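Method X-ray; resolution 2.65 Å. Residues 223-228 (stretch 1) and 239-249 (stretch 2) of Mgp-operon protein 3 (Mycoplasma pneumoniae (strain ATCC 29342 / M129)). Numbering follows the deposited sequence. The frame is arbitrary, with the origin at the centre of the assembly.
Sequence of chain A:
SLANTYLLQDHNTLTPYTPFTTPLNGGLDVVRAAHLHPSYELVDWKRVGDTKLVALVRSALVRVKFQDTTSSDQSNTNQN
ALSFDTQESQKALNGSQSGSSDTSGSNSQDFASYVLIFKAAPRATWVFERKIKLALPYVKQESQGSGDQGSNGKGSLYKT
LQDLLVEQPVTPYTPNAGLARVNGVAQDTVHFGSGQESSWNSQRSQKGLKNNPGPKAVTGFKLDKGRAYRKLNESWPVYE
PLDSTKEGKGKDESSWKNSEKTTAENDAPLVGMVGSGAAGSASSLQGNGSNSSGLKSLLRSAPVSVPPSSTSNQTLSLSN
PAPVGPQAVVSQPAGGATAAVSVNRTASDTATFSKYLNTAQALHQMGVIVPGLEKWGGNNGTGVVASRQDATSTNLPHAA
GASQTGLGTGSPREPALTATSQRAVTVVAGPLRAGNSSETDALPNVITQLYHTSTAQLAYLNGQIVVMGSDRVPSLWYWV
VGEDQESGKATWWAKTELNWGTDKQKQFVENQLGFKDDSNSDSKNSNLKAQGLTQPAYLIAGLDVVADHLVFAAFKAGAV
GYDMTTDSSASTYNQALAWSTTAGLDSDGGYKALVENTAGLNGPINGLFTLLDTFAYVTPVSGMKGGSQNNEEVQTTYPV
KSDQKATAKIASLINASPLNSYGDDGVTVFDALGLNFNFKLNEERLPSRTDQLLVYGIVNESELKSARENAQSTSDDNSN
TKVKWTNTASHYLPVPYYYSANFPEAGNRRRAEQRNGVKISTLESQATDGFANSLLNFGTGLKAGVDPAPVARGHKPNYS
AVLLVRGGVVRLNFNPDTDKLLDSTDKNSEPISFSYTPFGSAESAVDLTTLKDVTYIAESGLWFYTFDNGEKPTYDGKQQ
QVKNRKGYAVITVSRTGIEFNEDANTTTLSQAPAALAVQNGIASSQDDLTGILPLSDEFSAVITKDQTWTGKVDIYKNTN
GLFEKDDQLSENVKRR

Stretch 1, residues 223-228: LDKGRA
Stretch 2 (239-249) YEPLDSTKEGK

Residues 223-228 form an irregular segment that packs against a short strand, 239-241, and the turn after it, burying 490 Å² in all. Contact centres on Gly-226, whose CA lies 3.8 Å from Ser-244 CA and 3.9 Å from Gly-248 CA. At phi/psi 97/-166, a CB on Gly-226 would jam against the preceding carbonyl and sit 3.0 Å from Ser-244 CB. Gly-248 (90/167) has a positive phi that favours glycine, and a CB there would fall 2.3 Å from Gly-226 O. With both side chains absent, the backbones approach closely; Gly-226 N donates a weak, bent hydrogen bond to Glu-247 O (2.9 Å). Lys-225 CA meets Gly-248 O at 3.4 Å.

The turn is braced internally by Asp-243 O, which accepts from Lys-246 N (3.2 Å) and Glu-247 N (2.9 Å). Ser-244, chi1 -84° (m), places OG 3.1 Å from Arg-227 N, which donates to it.

Arg-227 leaves the backbone sideways, but chi1 (-32°) and chi2 (-125°), both between wells, then chi3 m, bring NH2 within 2.9 Å of Glu-240 OE1, a buried salt bridge. Glu-240 CA-to-CB points toward stretch 1, with chi1 p, chi2 t and chi3 -58°. Pro-241, C-gamma endo, packs CG 3.8 Å from Gly-226 C. Exposed Lys-225 (m, t, t, p) lays CB 3.8 Å from Ser-244 O while its end leads away, NZ making a long salt bridge to Asp-224 OD2 (3.9 Å).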

ATOM      1  N   LEU A 223       7.289   8.511  19.808  1.00 59.88           N
ATOM      2  CA  LEU A 223       7.608   9.251  18.576  1.00 60.29           C
ATOM      3  C   LEU A 223       8.849  10.159  18.697  1.00 67.37           C
ATOM      4  O   LEU A 223       9.176  10.872  17.745  1.00 67.19           O
ATOM      5  CB  LEU A 223       6.387  10.067  18.108  1.00 59.78           C
ATOM      6  CG  LEU A 223       5.159   9.275  17.677  1.00 63.61           C
ATOM      7  CD1 LEU A 223       3.962  10.172  17.554  1.00 63.60           C
ATOM      8  CD2 LEU A 223       5.397   8.552  16.366  1.00 65.17           C
ATOM      9  N   ASP A 224       9.541  10.115  19.854  1.00 65.83           N
ATOM     10  CA  ASP A 224      10.732  10.923  20.139  1.00 66.76           C
ATOM     11  C   ASP A 224      11.998  10.496  19.376  1.00 70.75           C
ATOM     12  O   ASP A 224      12.878  11.327  19.137  1.00 71.24           O
ATOM     13  CB  ASP A 224      11.001  10.955  21.658  1.00 69.17           C
ATOM     14  CG  ASP A 224      11.348   9.621  22.301  1.00 80.58           C
ATOM     15  OD1 ASP A 224      10.782   8.587  21.870  1.00 80.13           O
ATOM     16  OD2 ASP A 224      12.171   9.616  23.259  1.00 87.51           O
ATOM     17  N   LYS A 225      12.098   9.201  19.032  1.00 66.47           N
ATOM     18  CA  LYS A 225      13.233   8.602  18.317  1.00 65.28           C
ATOM     19  C   LYS A 225      12.732   7.812  17.110  1.00 67.28           C
ATOM     20  O   LYS A 225      11.527   7.547  16.996  1.00 65.95           O
ATOM     21  CB  LYS A 225      14.025   7.659  19.256  1.00 67.20           C
ATOM     22  CG  LYS A 225      14.761   8.371  20.380  1.00 80.62           C
ATOM     23  CD  LYS A 225      15.537   7.398  21.257  1.00 88.43           C
ATOM     24  CE  LYS A 225      16.593   8.086  22.091  1.00 96.10           C
ATOM     25  NZ  LYS A 225      16.005   8.912  23.180  1.00104.76           N
ATOM     26  N   GLY A 226      13.668   7.434  16.238  1.00 62.97           N
ATOM     27  CA  GLY A 226      13.394   6.605  15.071  1.00 62.07           C
ATOM     28  C   GLY A 226      13.189   7.296  13.744  1.00 64.97           C
ATOM     29  O   GLY A 226      13.497   8.486  13.589  1.00 65.20           O
ATOM     30  N   ARG A 227      12.653   6.519  12.772  1.00 59.71           N
ATOM     31  CA  ARG A 227      12.316   6.930  11.400  1.00 58.40           C
ATOM     32  C   ARG A 227      11.504   8.216  11.429  1.00 63.00           C
ATOM     33  O   ARG A 227      10.640   8.394  12.298  1.00 63.05           O
ATOM     34  CB  ARG A 227      11.511   5.857  10.648  1.00 54.95           C
ATOM     35  CG  ARG A 227      11.813   4.404  11.006  1.00 53.01           C
ATOM     36  CD  ARG A 227      12.197   3.560   9.801  1.00 61.38           C
ATOM     37  NE  ARG A 227      11.200   3.659   8.743  1.00 73.34           N
ATOM     38  CZ  ARG A 227      11.471   3.936   7.476  1.00 89.33           C
ATOM     39  NH1 ARG A 227      10.494   4.043   6.594  1.00 88.16           N
ATOM     40  NH2 ARG A 227      12.724   4.094   7.077  1.00 73.96           N
ATOM     41  N   ALA A 228      11.805   9.124  10.498  1.00 58.91           N
ATOM     42  CA  ALA A 228      11.166  10.421  10.439  1.00 57.46           C
ATOM     43  C   ALA A 228       9.680  10.381  10.132  1.00 62.83           C
ATOM     44  O   ALA A 228       9.224   9.599   9.296  1.00 63.56           O
ATOM     45  CB  ALA A 228      11.879  11.306   9.447  1.00 57.45           C
ATOM     46  N   TYR A 239      18.433   9.754   4.968  1.00 69.19           N
ATOM     47  CA  TYR A 239      18.945   8.874   6.013  1.00 69.43           C
ATOM     48  C   TYR A 239      17.816   8.281   6.839  1.00 75.64           C
ATOM     49  O   TYR A 239      16.791   8.935   7.076  1.00 75.79           O
ATOM     50  CB  TYR A 239      19.929   9.627   6.930  1.00 69.96           C
ATOM     51  CG  TYR A 239      20.839  10.571   6.179  1.00 71.47           C
ATOM     52  CD1 TYR A 239      21.980  10.105   5.532  1.00 73.24           C
ATOM     53  CD2 TYR A 239      20.540  11.927   6.083  1.00 72.82           C
ATOM     54  CE1 TYR A 239      22.801  10.965   4.802  1.00 75.18           C
ATOM     55  CE2 TYR A 239      21.355  12.798   5.358  1.00 74.34           C
ATOM     56  CZ  TYR A 239      22.489  12.313   4.722  1.00 82.23           C
ATOM     57  OH  TYR A 239      23.295  13.168   4.009  1.00 81.54           O
ATOM     58  N   GLU A 240      18.016   7.036   7.282  1.00 72.75           N
ATOM     59  CA  GLU A 240      17.087   6.292   8.130  1.00 72.63           C
ATOM     60  C   GLU A 240      17.874   5.434   9.132  1.00 76.55           C
ATOM     61  O   GLU A 240      18.938   4.918   8.774  1.00 74.93           O
ATOM     62  CB  GLU A 240      16.062   5.482   7.313  1.00 73.99           C
ATOM     63  CG  GLU A 240      16.646   4.500   6.306  1.00 83.42           C
ATOM     64  CD  GLU A 240      15.674   3.408   5.912  1.00 98.48           C
ATOM     65  OE1 GLU A 240      15.199   2.684   6.816  1.00105.29           O
ATOM     66  OE2 GLU A 240      15.384   3.276   4.702  1.00 83.66           O
ATOM     67  N   PRO A 241      17.403   5.305  10.400  1.00 74.43           N
ATOM     68  CA  PRO A 241      18.184   4.550  11.396  1.00 74.37           C
ATOM     69  C   PRO A 241      18.189   3.032  11.233  1.00 79.60           C
ATOM     70  O   PRO A 241      17.238   2.454  10.703  1.00 79.49           O
ATOM     71  CB  PRO A 241      17.553   4.969  12.723  1.00 75.88           C
ATOM     72  CG  PRO A 241      16.158   5.294  12.382  1.00 80.37           C
ATOM     73  CD  PRO A 241      16.174   5.872  11.000  1.00 75.86           C
ATOM     74  N   LEU A 242      19.265   2.390  11.726  1.00 77.08           N
ATOM     75  CA  LEU A 242      19.423   0.937  11.720  1.00 77.34           C
ATOM     76  C   LEU A 242      18.554   0.330  12.815  1.00 82.04           C
ATOM     77  O   LEU A 242      18.037  -0.776  12.648  1.00 82.29           O
ATOM     78  CB  LEU A 242      20.888   0.553  11.946  1.00 77.43           C
ATOM     79  CG  LEU A 242      21.808   0.721  10.754  1.00 82.70           C
ATOM     80  CD1 LEU A 242      23.220   0.919  11.207  1.00 82.79           C
ATOM     81  CD2 LEU A 242      21.729  -0.482   9.821  1.00 86.44           C
ATOM     82  N   ASP A 243      18.400   1.070  13.932  1.00 78.14           N
ATOM     83  CA  ASP A 243      17.599   0.710  15.096  1.00 77.61           C
ATOM     84  C   ASP A 243      16.859   1.964  15.565  1.00 78.88           C
ATOM     85  O   ASP A 243      17.488   2.905  16.053  1.00 78.69           O
ATOM     86  CB  ASP A 243      18.505   0.150  16.213  1.00 79.89           C
ATOM     87  CG  ASP A 243      17.813  -0.645  17.312  1.00 93.88           C
ATOM     88  OD1 ASP A 243      16.572  -0.511  17.462  1.00 94.51           O
ATOM     89  OD2 ASP A 243      18.514  -1.403  18.028  1.00101.60           O
ATOM     90  N   SER A 244      15.528   1.981  15.399  1.00 73.34           N
ATOM     91  CA  SER A 244      14.681   3.107  15.789  1.00 72.54           C
ATOM     92  C   SER A 244      14.417   3.200  17.301  1.00 77.24           C
ATOM     93  O   SER A 244      13.810   4.166  17.773  1.00 76.89           O
ATOM     94  CB  SER A 244      13.381   3.097  15.004  1.00 74.14           C
ATOM     95  OG  SER A 244      13.583   3.725  13.753  1.00 78.42           O
ATOM     96  N   THR A 245      14.892   2.203  18.050  1.00 74.32           N
ATOM     97  CA  THR A 245      14.808   2.130  19.500  1.00 74.57           C
ATOM     98  C   THR A 245      16.024   2.882  20.086  1.00 78.82           C
ATOM     99  O   THR A 245      15.996   3.304  21.245  1.00 78.32           O
ATOM    100  CB  THR A 245      14.629   0.641  19.900  1.00 86.21           C
ATOM    101  OG1 THR A 245      13.236   0.374  20.081  1.00 87.66           O
ATOM    102  CG2 THR A 245      15.433   0.215  21.139  1.00 86.25           C
ATOM    103  N   LYS A 246      17.059   3.100  19.251  1.00 76.36           N
ATOM    104  CA  LYS A 246      18.313   3.744  19.652  1.00 76.67           C
ATOM    105  C   LYS A 246      18.614   5.065  18.942  1.00 80.89           C
ATOM    106  O   LYS A 246      19.047   6.014  19.594  1.00 80.02           O
ATOM    107  CB  LYS A 246      19.485   2.758  19.485  1.00 79.03           C
ATOM    108  CG  LYS A 246      19.557   1.747  20.621  1.00101.91           C
ATOM    109  CD  LYS A 246      20.238   0.445  20.209  1.00116.05           C
ATOM    110  CE  LYS A 246      20.473  -0.491  21.379  1.00130.43           C
ATOM    111  NZ  LYS A 246      19.205  -1.014  21.963  1.00141.18           N
ATOM    112  N   GLU A 247      18.405   5.123  17.617  1.00 78.22           N
ATOM    113  CA  GLU A 247      18.708   6.317  16.823  1.00 77.89           C
ATOM    114  C   GLU A 247      17.480   6.905  16.124  1.00 81.10           C
ATOM    115  O   GLU A 247      16.393   6.334  16.206  1.00 81.26           O
ATOM    116  CB  GLU A 247      19.859   6.042  15.827  1.00 79.33           C
ATOM    117  CG  GLU A 247      21.200   5.743  16.490  1.00 89.68           C
ATOM    118  CD  GLU A 247      21.796   6.774  17.436  1.00108.98           C
ATOM    119  OE1 GLU A 247      22.597   6.366  18.309  1.00111.56           O
ATOM    120  OE2 GLU A 247      21.488   7.981  17.304  1.00 97.59           O
ATOM    121  N   GLY A 248      17.669   8.049  15.466  1.00 75.83           N
ATOM    122  CA  GLY A 248      16.611   8.789  14.792  1.00 74.32           C
ATOM    123  C   GLY A 248      15.964   9.794  15.729  1.00 76.81           C
ATOM    124  O   GLY A 248      16.181   9.747  16.946  1.00 76.96           O
ATOM    125  N   LYS A 249      15.172  10.723  15.174  1.00 71.68           N
ATOM    126  CA  LYS A 249      14.487  11.748  15.970  1.00 70.26           C
ATOM    127  C   LYS A 249      12.947  11.685  15.857  1.00 72.97           C
ATOM    128  O   LYS A 249      12.260  12.525  16.432  1.00 72.10           O
ATOM    129  CB  LYS A 249      15.025  13.157  15.648  1.00 71.10           C
ATOM    130  CG  LYS A 249      16.445  13.399  16.128  1.00 74.28           C
ATOM    131  CD  LYS A 249      16.556  13.458  17.645  1.00 77.35           C
ATOM    132  CE  LYS A 249      17.946  13.146  18.131  1.00 83.45           C
ATOM    133  NZ  LYS A 249      18.023  13.173  19.619  1.00 93.80           N
TER